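Local coordinates for protein discoidin-2 (Dictyostelium discoideum, PDB 2VM9) that binds galactose and N-acetylgalactosamine as a trimeric lectin and may take part in spore coat formation, at residues T180-F191 / K229-N240. Numbering follows the deposited sequence.
Sequences TGSRTIVRHVKF and KGFDLTFITWGN
His188 and Asp232 face each other across a non-hydrogen-bonded pair of neighbouring antiparallel strands, and the imidazole reaches over to give its ND1 hydrogen to Asp232 OD1 at 2.8 Å. The oxygen lies in the ring plane, yet it is met from above the carboxylate, whose plane stands 76° from that of the ring. Setting CG of His188 opposite the backbone N (chi1 -175°) swings the ring toward this partner, while Val186 CG1 touches Asp232 CG at 3.5 Å. Asn225 ND2 bonds the second oxygen, so both carboxylate oxygens are held, which should limit the rotation of the group.

Between Ile185 and Val189 and their partners Phe235 and Phe231, the side-chain contacts are apolar. Val189 CB sits over the Phe231 ring, 4.0 Å from its centroid, in a CH-pi contact, and Ile185 CD1 meets Phe235 CD2 at 3.4 Å. Beyond the end of the strand, Gly230 CA lies over one face of the Phe191 ring, 3.7 Å from its centroid, with Phe191 CD2 3.3 Å from Gly230 N. Paired main-chain hydrogen bonds from Arg183-Thr237 to Val189-Phe231 join 183-190 to 230-237, the middle strand of a three-stranded antiparallel sheet in the H-type lectin domain, whose outermost strands within this chain are 183-190 and 216-224. Val189 and Phe191 also pack on Tyr250 of strand 243-254.

At the opposite end Arg183 bends at chi3 (-69°) to lay one guanidinium face on Thr237 CG2 and to bond through NH2 to Gly239 O at 3.0 Å. Its NE holds Gly181 O of its own loop, and NH1 reaches Ser178 O and Asn241 O, so one side chain ties both loops together. Trp238, at the start of the second loop, is a carbohydrate-binding residue that packs on Arg218 and on Asp209 of a neighbouring subunit.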
loop_
_atom_site.group_PDB
_atom_site.type_symbol
_atom_site.label_atom_id
_atom_site.label_comp_id
_atom_site.label_asym_id
_atom_site.label_seq_id
_atom_site.Cartn_x
_atom_site.Cartn_y
_atom_site.Cartn_z
ATOM N N THR A 180 -0.393 -7.773 50.123
ATOM C CA THR A 180 -0.752 -9.178 50.063
ATOM C C THR A 180 -1.963 -9.370 49.170
ATOM O O THR A 180 -2.834 -8.501 49.102
ATOM C CB THR A 180 -1.034 -9.743 51.503
ATOM O OG1 THR A 180 -1.282 -11.145 51.432
ATOM C CG2 THR A 180 -2.225 -9.024 52.197
ATOM N N GLY A 181 -2.014 -10.522 48.508
ATOM C CA GLY A 181 -3.128 -10.885 47.627
ATOM C C GLY A 181 -3.016 -10.212 46.269
ATOM O O GLY A 181 -1.988 -9.582 45.950
ATOM N N SER A 182 -4.083 -10.339 45.476
ATOM C CA SER A 182 -4.107 -9.744 44.144
ATOM C C SER A 182 -4.037 -8.212 44.261
ATOM O O SER A 182 -4.813 -7.580 44.989
ATOM C CB SER A 182 -5.379 -10.176 43.430
ATOM O OG SER A 182 -5.550 -9.420 42.264
ATOM N N ARG A 183 -3.084 -7.633 43.548
ATOM C CA ARG A 183 -2.809 -6.207 43.619
ATOM C C ARG A 183 -2.531 -5.712 42.207
ATOM O O ARG A 183 -1.776 -6.333 41.466
ATOM C CB ARG A 183 -1.609 -5.947 44.544
ATOM C CG ARG A 183 -2.002 -6.054 46.029
ATOM C CD ARG A 183 -0.793 -6.218 46.924
ATOM N NE ARG A 183 -0.204 -7.542 46.688
ATOM C CZ ARG A 183 1.072 -7.780 46.363
ATOM N NH1 ARG A 183 1.975 -6.796 46.295
ATOM N NH2 ARG A 183 1.458 -9.035 46.145
ATOM N N THR A 184 -3.189 -4.625 41.815
ATOM C CA THR A 184 -3.066 -4.173 40.422
ATOM C C THR A 184 -2.959 -2.668 40.374
ATOM O O THR A 184 -3.443 -1.965 41.273
ATOM C CB THR A 184 -4.237 -4.682 39.483
ATOM O OG1 THR A 184 -5.486 -4.075 39.862
ATOM C CG2 THR A 184 -4.414 -6.161 39.548
ATOM N N ILE A 185 -2.288 -2.165 39.357
ATOM C CA ILE A 185 -2.298 -0.725 39.095
ATOM C C ILE A 185 -2.440 -0.528 37.601
ATOM O O ILE A 185 -1.995 -1.367 36.814
ATOM C CB ILE A 185 -1.072 -0.010 39.643
ATOM C CG1 ILE A 185 0.252 -0.545 39.080
ATOM C CG2 ILE A 185 -1.068 -0.044 41.148
ATOM C CD1 ILE A 185 0.623 0.163 37.717
ATOM N N VAL A 186 -3.069 0.568 37.225
ATOM C CA VAL A 186 -3.332 0.821 35.830
ATOM C C VAL A 186 -2.490 2.022 35.449
ATOM O O VAL A 186 -2.488 3.028 36.173
ATOM C CB VAL A 186 -4.838 1.148 35.603
ATOM C CG1 VAL A 186 -5.042 1.839 34.260
ATOM C CG2 VAL A 186 -5.652 -0.093 35.691
ATOM N N ARG A 187 -1.791 1.916 34.328
ATOM C CA ARG A 187 -1.165 3.077 33.716
ATOM C C ARG A 187 -1.884 3.344 32.417
ATOM O O ARG A 187 -1.944 2.473 31.550
ATOM C CB ARG A 187 0.325 2.831 33.447
ATOM C CG ARG A 187 1.160 2.742 34.706
ATOM C CD ARG A 187 1.169 4.083 35.433
ATOM N NE ARG A 187 1.838 4.016 36.728
ATOM C CZ ARG A 187 1.221 3.854 37.900
ATOM N NH1 ARG A 187 -0.103 3.718 37.968
ATOM N NH2 ARG A 187 1.933 3.836 39.024
ATOM N N HIS A 188 -2.427 4.557 32.274
ATOM C CA HIS A 188 -3.097 4.867 31.029
ATOM C C HIS A 188 -2.118 5.386 30.012
ATOM O O HIS A 188 -1.280 6.247 30.296
ATOM C CB HIS A 188 -4.283 5.822 31.171
ATOM C CG HIS A 188 -5.007 6.026 29.879
ATOM N ND1 HIS A 188 -5.900 5.106 29.375
ATOM C CD2 HIS A 188 -4.917 7.010 28.954
ATOM C CE1 HIS A 188 -6.354 5.532 28.211
ATOM N NE2 HIS A 188 -5.773 6.684 27.934
ATOM N N VAL A 189 -2.189 4.798 28.825
ATOM C CA VAL A 189 -1.308 5.108 27.723
ATOM C C VAL A 189 -2.125 5.825 26.650
ATOM O O VAL A 189 -3.185 5.366 26.259
ATOM C CB VAL A 189 -0.655 3.816 27.165
ATOM C CG1 VAL A 189 0.309 4.131 26.025
ATOM C CG2 VAL A 189 0.071 3.046 28.307
ATOM N N LYS A 190 -1.632 6.966 26.203
ATOM C CA LYS A 190 -2.270 7.676 25.095
ATOM C C LYS A 190 -1.405 7.443 23.864
ATOM O O LYS A 190 -0.185 7.616 23.926
ATOM C CB LYS A 190 -2.368 9.171 25.433
ATOM C CG LYS A 190 -3.125 9.996 24.398
ATOM C CD LYS A 190 -3.120 11.488 24.765
ATOM C CE LYS A 190 -2.765 12.352 23.544
ATOM N NZ LYS A 190 -1.381 12.043 22.997
ATOM N N PHE A 191 -2.017 7.021 22.754
ATOM C CA PHE A 191 -1.266 6.791 21.515
ATOM C C PHE A 191 -0.751 8.142 21.022
ATOM O O PHE A 191 -1.436 9.147 21.197
ATOM C CB PHE A 191 -2.138 6.147 20.424
ATOM C CG PHE A 191 -2.673 4.780 20.788
ATOM C CD1 PHE A 191 -1.813 3.777 21.271
ATOM C CD2 PHE A 191 -4.025 4.484 20.623
ATOM C CE1 PHE A 191 -2.320 2.506 21.609
ATOM C CE2 PHE A 191 -4.544 3.214 20.953
ATOM C CZ PHE A 191 -3.673 2.221 21.452
ATOM N N LYS A 229 -7.961 6.112 21.106
ATOM C CA LYS A 229 -7.021 7.098 21.645
ATOM C C LYS A 229 -5.907 6.503 22.500
ATOM O O LYS A 229 -4.863 7.112 22.662
ATOM C CB LYS A 229 -7.757 8.136 22.499
ATOM C CG LYS A 229 -8.674 9.100 21.720
ATOM C CD LYS A 229 -9.182 10.232 22.642
ATOM C CE LYS A 229 -10.096 11.216 21.875
ATOM N NZ LYS A 229 -10.706 12.264 22.782
ATOM N N GLY A 230 -6.136 5.316 23.040
ATOM C CA GLY A 230 -5.147 4.745 23.948
ATOM C C GLY A 230 -5.636 3.487 24.608
ATOM O O GLY A 230 -6.582 2.865 24.153
ATOM N N PHE A 231 -4.954 3.086 25.679
ATOM C CA PHE A 231 -5.366 1.870 26.368
ATOM C C PHE A 231 -4.841 1.915 27.788
ATOM O O PHE A 231 -4.090 2.822 28.151
ATOM C CB PHE A 231 -4.831 0.634 25.619
ATOM C CG PHE A 231 -3.326 0.446 25.730
ATOM C CD1 PHE A 231 -2.796 -0.465 26.639
ATOM C CD2 PHE A 231 -2.449 1.186 24.927
ATOM C CE1 PHE A 231 -1.427 -0.652 26.739
ATOM C CE2 PHE A 231 -1.058 1.012 25.036
ATOM C CZ PHE A 231 -0.552 0.092 25.953
ATOM N N ASP A 232 -5.241 0.940 28.593
ATOM C CA ASP A 232 -4.696 0.835 29.949
ATOM C C ASP A 232 -3.768 -0.369 30.020
ATOM O O ASP A 232 -4.152 -1.470 29.615
ATOM C CB ASP A 232 -5.834 0.601 30.970
ATOM C CG ASP A 232 -6.692 1.826 31.202
ATOM O OD1 ASP A 232 -6.188 2.954 31.114
ATOM O OD2 ASP A 232 -7.870 1.627 31.539
ATOM N N LEU A 233 -2.567 -0.151 30.535
ATOM C CA LEU A 233 -1.678 -1.276 30.876
ATOM C C LEU A 233 -1.950 -1.569 32.343
ATOM O O LEU A 233 -1.650 -0.740 33.214
ATOM C CB LEU A 233 -0.226 -0.889 30.674
ATOM C CG LEU A 233 0.796 -2.049 30.534
ATOM C CD1 LEU A 233 0.539 -3.172 31.520
ATOM C CD2 LEU A 233 0.831 -2.604 29.136
ATOM N N THR A 234 -2.577 -2.713 32.604
ATOM C CA THR A 234 -2.835 -3.108 33.962
ATOM C C THR A 234 -1.653 -3.989 34.387
ATOM O O THR A 234 -1.403 -5.016 33.750
ATOM C CB THR A 234 -4.167 -3.860 34.072
ATOM O OG1 THR A 234 -5.239 -2.992 33.640
ATOM C CG2 THR A 234 -4.397 -4.291 35.525
ATOM N N PHE A 235 -0.926 -3.536 35.417
ATOM C CA PHE A 235 0.209 -4.279 35.965
ATOM C C PHE A 235 -0.356 -5.060 37.130
ATOM O O PHE A 235 -1.110 -4.510 37.940
ATOM C CB PHE A 235 1.293 -3.330 36.455
ATOM C CG PHE A 235 1.984 -2.579 35.343
ATOM C CD1 PHE A 235 3.189 -3.043 34.841
ATOM C CD2 PHE A 235 1.435 -1.400 34.827
ATOM C CE1 PHE A 235 3.854 -2.353 33.830
ATOM C CE2 PHE A 235 2.077 -0.708 33.787
ATOM C CZ PHE A 235 3.300 -1.182 33.289
ATOM N N ILE A 236 0.029 -6.325 37.236
ATOM C CA ILE A 236 -0.622 -7.213 38.183
ATOM C C ILE A 236 0.426 -8.018 38.947
ATOM O O ILE A 236 1.377 -8.527 38.339
ATOM C CB ILE A 236 -1.516 -8.202 37.394
ATOM C CG1 ILE A 236 -2.530 -7.435 36.524
ATOM C CG2 ILE A 236 -2.160 -9.227 38.335
ATOM C CD1 ILE A 236 -3.194 -8.302 35.479
ATOM N N THR A 237 0.246 -8.131 40.262
ATOM C CA THR A 237 0.926 -9.175 41.007
ATOM C C THR A 237 -0.074 -9.806 41.981
ATOM O O THR A 237 -1.196 -9.338 42.124
ATOM C CB THR A 237 2.229 -8.641 41.710
ATOM O OG1 THR A 237 3.012 -9.757 42.159
ATOM C CG2 THR A 237 1.900 -7.717 42.901
ATOM N N TRP A 238 0.337 -10.879 42.640
ATOM C CA TRP A 238 -0.560 -11.565 43.564
ATOM C C TRP A 238 0.315 -12.365 44.508
ATOM O O TRP A 238 1.536 -12.107 44.593
ATOM C CB TRP A 238 -1.660 -12.373 42.830
ATOM C CG TRP A 238 -1.172 -13.514 41.937
ATOM C CD1 TRP A 238 -1.264 -14.843 42.207
ATOM C CD2 TRP A 238 -0.543 -13.406 40.644
ATOM N NE1 TRP A 238 -0.736 -15.585 41.170
ATOM C CE2 TRP A 238 -0.284 -14.725 40.198
ATOM C CE3 TRP A 238 -0.176 -12.328 39.821
ATOM C CZ2 TRP A 238 0.356 -14.995 38.976
ATOM C CZ3 TRP A 238 0.442 -12.586 38.595
ATOM C CH2 TRP A 238 0.711 -13.925 38.184
ATOM N N GLY A 239 -0.274 -13.273 45.282
ATOM C CA GLY A 239 0.459 -13.773 46.456
ATOM C C GLY A 239 1.023 -12.589 47.237
ATOM O O GLY A 239 0.386 -11.532 47.316
ATOM N N ASN A 240 2.216 -12.744 47.809
ATOM C CA ASN A 240 2.864 -11.657 48.542
ATOM C C ASN A 240 4.055 -10.980 47.832
ATOM O O ASN A 240 4.852 -10.285 48.459
ATOM C CB ASN A 240 3.263 -12.121 49.955
ATOM C CG ASN A 240 2.061 -12.480 50.799
ATOM O OD1 ASN A 240 0.993 -11.914 50.642
ATOM N ND2 ASN A 240 2.224 -13.461 51.671
HETATM O O HOH W 1 -4.041 -10.290 40.574
HETATM O O HOH W 2 -4.493 9.246 21.048
#